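Local structure of alcohol oxidase (Myceliophthora thermophila, 6F74) at residues 333-338 and 449-454; 453-458 and 498-503. The protein binds FAD and probably acts as a VAO-type flavoprotein oxidase that passes electrons from its substrate to molecular oxygen. All blocks are in the same frame, centred on the assembly; numbering follows the deposited sequence.

In the fold
Both interactions use helix 448-458, on overlapping stretches that share Glu453 and Ala454: interaction 1 sets it against helix 328-346, interaction 2 against strand 498-503, and their centres lie about 9 Å apart. They meet at His338, whose NE2 is 3.6 Å from Met500 CE and whose CE1 is 3.8 Å from Ile455 CD1, so helix, helix and strand close on one packed core. Interaction 1 lies away from the flavin. Interaction 2 is nearer: the side chain of Met500 is about 10 Å from that of Tyr540 and about 12 Å from that of His246, both FAD-binding residues, consistent with a place in the packing around the flavin pocket rather than in its first shell.

Interaction 1: 333-338 and 449-454; sequences AIAVLH and NKVREA
Val451 opens the contact by setting one methyl, CG1, against Ala335, 3.6 Å from Ala335 O and 4.0 Å from Ala335 CB. That methyl stands anti to the backbone N (chi1 174°), which turns it across to helix 328-346, where it also brushes His338 CB at 4.3 Å. His338 ND1 donates to Ile334 O (2.8 Å) from above the carbonyl plane, on the face opposite to His338 N, so one carbonyl takes two donors and fixes the ring. One residue on, Arg452 takes part through its backbone and stem: the small Ala335 CB fits against Arg452 CA at 3.9 Å and Arg452 CD at 3.8 Å, the bend at chi2 (53°) bringing CD there. The guanidinium carries on to salt bridges with Asp332 and Glu456 and a hydrogen bond to Lys328 O. The CA atoms of Ala335 and Arg452 lie 5.2 Å apart; the axes of the two short segments approach to 8.8 Å, their N-to-C directions 122° apart. Both helices belong to the layer on a seven-stranded antiparallel sheet, consistent with the cap domain of VAO-type flavoproteins. Helix 382-396 meets Ala333, Val336 and Leu337 of helix 328-346, while Tyr371 of strand 370-378 touches Ile334 and Leu337.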
# COMPACT_ATOMS: atom_id res chain seq x y z
N ALA A 333 16.72 18.40 -15.40
CA ALA A 333 17.51 17.95 -14.26
C ALA A 333 16.87 16.74 -13.59
O ALA A 333 17.57 15.87 -13.13
CB ALA A 333 17.68 19.08 -13.26
N ILE A 334 15.54 16.69 -13.55
CA ILE A 334 14.80 15.55 -12.99
C ILE A 334 15.01 14.30 -13.87
O ILE A 334 15.21 13.19 -13.35
CB ILE A 334 13.31 15.89 -12.79
CG1 ILE A 334 13.21 16.89 -11.64
CG2 ILE A 334 12.49 14.63 -12.48
CD1 ILE A 334 11.84 17.46 -11.37
N ALA A 335 15.00 14.50 -15.18
CA ALA A 335 15.34 13.44 -16.10
C ALA A 335 16.76 12.92 -15.83
O ALA A 335 16.94 11.72 -15.70
CB ALA A 335 15.20 13.91 -17.54
N VAL A 336 17.74 13.82 -15.72
CA VAL A 336 19.13 13.45 -15.42
C VAL A 336 19.21 12.68 -14.11
O VAL A 336 19.89 11.68 -14.02
CB VAL A 336 20.07 14.69 -15.34
CG1 VAL A 336 21.43 14.34 -14.72
CG2 VAL A 336 20.29 15.28 -16.72
N LEU A 337 18.52 13.18 -13.09
CA LEU A 337 18.51 12.58 -11.77
C LEU A 337 17.99 11.15 -11.83
O LEU A 337 18.54 10.25 -11.19
CB LEU A 337 17.65 13.42 -10.80
CG LEU A 337 17.39 12.86 -9.40
CD1 LEU A 337 17.26 13.98 -8.37
CD2 LEU A 337 16.13 11.98 -9.31
N HIS A 338 16.89 10.95 -12.57
CA HIS A 338 16.37 9.61 -12.77
C HIS A 338 17.44 8.68 -13.36
O HIS A 338 17.56 7.54 -12.93
CB HIS A 338 15.09 9.61 -13.64
CG HIS A 338 13.84 9.92 -12.87
ND1 HIS A 338 13.60 11.15 -12.29
CD2 HIS A 338 12.74 9.17 -12.62
CE1 HIS A 338 12.43 11.13 -11.69
NE2 HIS A 338 11.88 9.94 -11.87
N ASN A 449 16.91 11.12 -23.94
CA ASN A 449 15.74 11.68 -24.63
C ASN A 449 14.49 10.91 -24.30
O ASN A 449 13.43 11.51 -24.05
CB ASN A 449 15.97 11.78 -26.14
CG ASN A 449 16.95 12.89 -26.50
OD1 ASN A 449 16.99 13.92 -25.83
ND2 ASN A 449 17.72 12.68 -27.57
N LYS A 450 14.59 9.58 -24.23
CA LYS A 450 13.44 8.75 -23.84
C LYS A 450 12.96 9.03 -22.42
O LYS A 450 11.75 9.02 -22.14
CB LYS A 450 13.76 7.27 -24.00
CG LYS A 450 13.91 6.85 -25.44
CD LYS A 450 14.21 5.39 -25.59
CE LYS A 450 14.53 5.10 -27.05
NZ LYS A 450 14.83 3.66 -27.20
N VAL A 451 13.91 9.29 -21.54
CA VAL A 451 13.62 9.57 -20.15
C VAL A 451 12.95 10.93 -20.08
O VAL A 451 11.88 11.06 -19.50
CB VAL A 451 14.90 9.53 -19.30
CG1 VAL A 451 14.65 9.97 -17.88
CG2 VAL A 451 15.48 8.13 -19.32
N ARG A 452 13.59 11.92 -20.67
CA ARG A 452 13.05 13.28 -20.72
C ARG A 452 11.61 13.34 -21.26
O ARG A 452 10.76 14.05 -20.69
CB ARG A 452 13.96 14.20 -21.53
CG ARG A 452 13.63 15.69 -21.45
CD ARG A 452 13.53 16.21 -20.02
NE ARG A 452 13.24 17.64 -19.99
CZ ARG A 452 12.05 18.20 -20.19
NH1 ARG A 452 10.95 17.47 -20.45
NH2 ARG A 452 11.95 19.53 -20.14
N GLU A 453 11.34 12.55 -22.30
CA GLU A 453 9.99 12.44 -22.85
C GLU A 453 8.98 11.82 -21.84
O GLU A 453 7.82 12.25 -21.72
CB GLU A 453 10.03 11.58 -24.13
CG GLU A 453 8.72 11.66 -24.91
CD GLU A 453 8.36 10.46 -25.74
OE1 GLU A 453 8.60 9.27 -25.32
OE2 GLU A 453 7.82 10.80 -26.82
N ALA A 454 9.41 10.80 -21.10
CA ALA A 454 8.59 10.22 -20.04
C ALA A 454 8.28 11.24 -18.94
O ALA A 454 7.13 11.40 -18.53
CB ALA A 454 9.27 9.00 -19.45

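Interaction 2: 453-458 and 498-503; sequences EAIEVV and FVMISG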
# COMPACT_ATOMS: atom_id res chain seq x y z
N GLU A 453 11.34 12.55 -22.30
CA GLU A 453 9.99 12.44 -22.85
C GLU A 453 8.98 11.82 -21.84
O GLU A 453 7.82 12.25 -21.72
CB GLU A 453 10.03 11.58 -24.13
CG GLU A 453 8.72 11.66 -24.91
CD GLU A 453 8.36 10.46 -25.74
OE1 GLU A 453 8.60 9.27 -25.32
OE2 GLU A 453 7.82 10.80 -26.82
N ALA A 454 9.41 10.80 -21.10
CA ALA A 454 8.59 10.22 -20.04
C ALA A 454 8.28 11.24 -18.94
O ALA A 454 7.13 11.40 -18.53
CB ALA A 454 9.27 9.00 -19.45
N ILE A 455 9.32 11.90 -18.47
CA ILE A 455 9.20 12.99 -17.49
C ILE A 455 8.25 14.09 -17.99
O ILE A 455 7.41 14.54 -17.22
CB ILE A 455 10.59 13.58 -17.13
CG1 ILE A 455 11.47 12.55 -16.39
CG2 ILE A 455 10.48 14.85 -16.32
CD1 ILE A 455 10.89 11.95 -15.12
N GLU A 456 8.36 14.50 -19.25
CA GLU A 456 7.48 15.53 -19.79
C GLU A 456 6.02 15.14 -19.64
O GLU A 456 5.24 15.92 -19.14
CB GLU A 456 7.79 15.81 -21.28
CG GLU A 456 7.06 17.00 -21.89
CD GLU A 456 7.32 18.30 -21.16
OE1 GLU A 456 8.47 18.56 -20.69
OE2 GLU A 456 6.34 19.05 -20.98
N VAL A 457 5.67 13.93 -20.05
CA VAL A 457 4.29 13.42 -19.92
C VAL A 457 3.80 13.26 -18.46
O VAL A 457 2.72 13.74 -18.14
CB VAL A 457 4.07 12.09 -20.67
CG1 VAL A 457 2.65 11.56 -20.45
CG2 VAL A 457 4.32 12.28 -22.16
N VAL A 458 4.56 12.57 -17.61
CA VAL A 458 4.14 12.37 -16.20
C VAL A 458 4.14 13.68 -15.36
O VAL A 458 3.42 13.77 -14.36
CB VAL A 458 4.87 11.22 -15.44
CG1 VAL A 458 4.71 9.92 -16.17
CG2 VAL A 458 6.34 11.54 -15.21
N PHE A 498 14.20 1.07 -8.59
CA PHE A 498 13.22 2.02 -8.12
C PHE A 498 11.90 1.94 -8.86
O PHE A 498 11.78 1.30 -9.89
CB PHE A 498 13.80 3.44 -8.16
CG PHE A 498 13.97 4.02 -9.54
CD1 PHE A 498 15.16 3.85 -10.24
CD2 PHE A 498 12.98 4.82 -10.11
CE1 PHE A 498 15.33 4.40 -11.49
CE2 PHE A 498 13.16 5.39 -11.36
CZ PHE A 498 14.32 5.18 -12.06
N VAL A 499 10.90 2.59 -8.27
CA VAL A 499 9.56 2.69 -8.82
C VAL A 499 9.23 4.16 -9.05
O VAL A 499 9.60 5.02 -8.26
CB VAL A 499 8.53 2.08 -7.87
CG1 VAL A 499 7.14 2.07 -8.51
CG2 VAL A 499 8.94 0.65 -7.49
N MET A 500 8.56 4.43 -10.17
CA MET A 500 7.95 5.75 -10.41
C MET A 500 6.46 5.60 -10.19
O MET A 500 5.85 4.65 -10.70
CB MET A 500 8.22 6.25 -11.83
CG MET A 500 9.69 6.54 -12.09
SD MET A 500 10.16 6.82 -13.79
CE MET A 500 9.51 8.44 -14.12
N ILE A 501 5.91 6.50 -9.39
CA ILE A 501 4.47 6.63 -9.19
C ILE A 501 4.05 8.01 -9.66
O ILE A 501 4.68 9.01 -9.33
CB ILE A 501 4.11 6.44 -7.72
CG1 ILE A 501 4.51 5.03 -7.30
CG2 ILE A 501 2.63 6.67 -7.48
CD1 ILE A 501 4.20 4.66 -5.87
N SER A 502 3.00 8.07 -10.47
CA SER A 502 2.44 9.33 -10.96
C SER A 502 0.93 9.28 -10.76
O SER A 502 0.32 8.27 -11.01
CB SER A 502 2.79 9.54 -12.42
OG SER A 502 2.36 10.81 -12.90
N GLY A 503 0.33 10.36 -10.29
CA GLY A 503 -1.12 10.34 -10.00
C GLY A 503 -1.74 11.73 -10.03
O GLY A 503 -1.04 12.73 -10.13
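Ile455 and Met500 meet through their terminal methyls, Ile455 CD1 lying 3.9 Å from Met500 CE, with the two side chains crossing at about a right angle. Met500 rises from the strand toward the helix and bends at chi3 (74°), which places CE by the isoleucine. Farther along, Val458 and Ser502 form the second point of touch: Ser502 CB and OG sit against Val458 CB, at 4.0 and 3.6 Å. The hydroxyl, anti to the backbone N (chi1 -175°), also lies 3.5 Å from Val458 O, but the two are not hydrogen-bonded to each other. Both are satisfied instead by Asn468 of strand 467-472, whose ND2 bonds to Val458 O and whose OD1 bonds to Ser502 OG. A single amide therefore ties the last turn of the helix to the strand, a compact example of one side chain serving two buried polar atoms. In the next shell Lys526 of helix 512-533 touches Ser502. Such helix-on-sheet packing is consistent with the cap, or substrate, domain of VAO-type flavoproteins. Strand 498-503 runs antiparallel between 467-472 and 435-440 in its seven-stranded sheet, and helix 448-458 packs on one face, its Ala454 and Val457 turned to helix 512-533 and its Ile455 to helix 328-346.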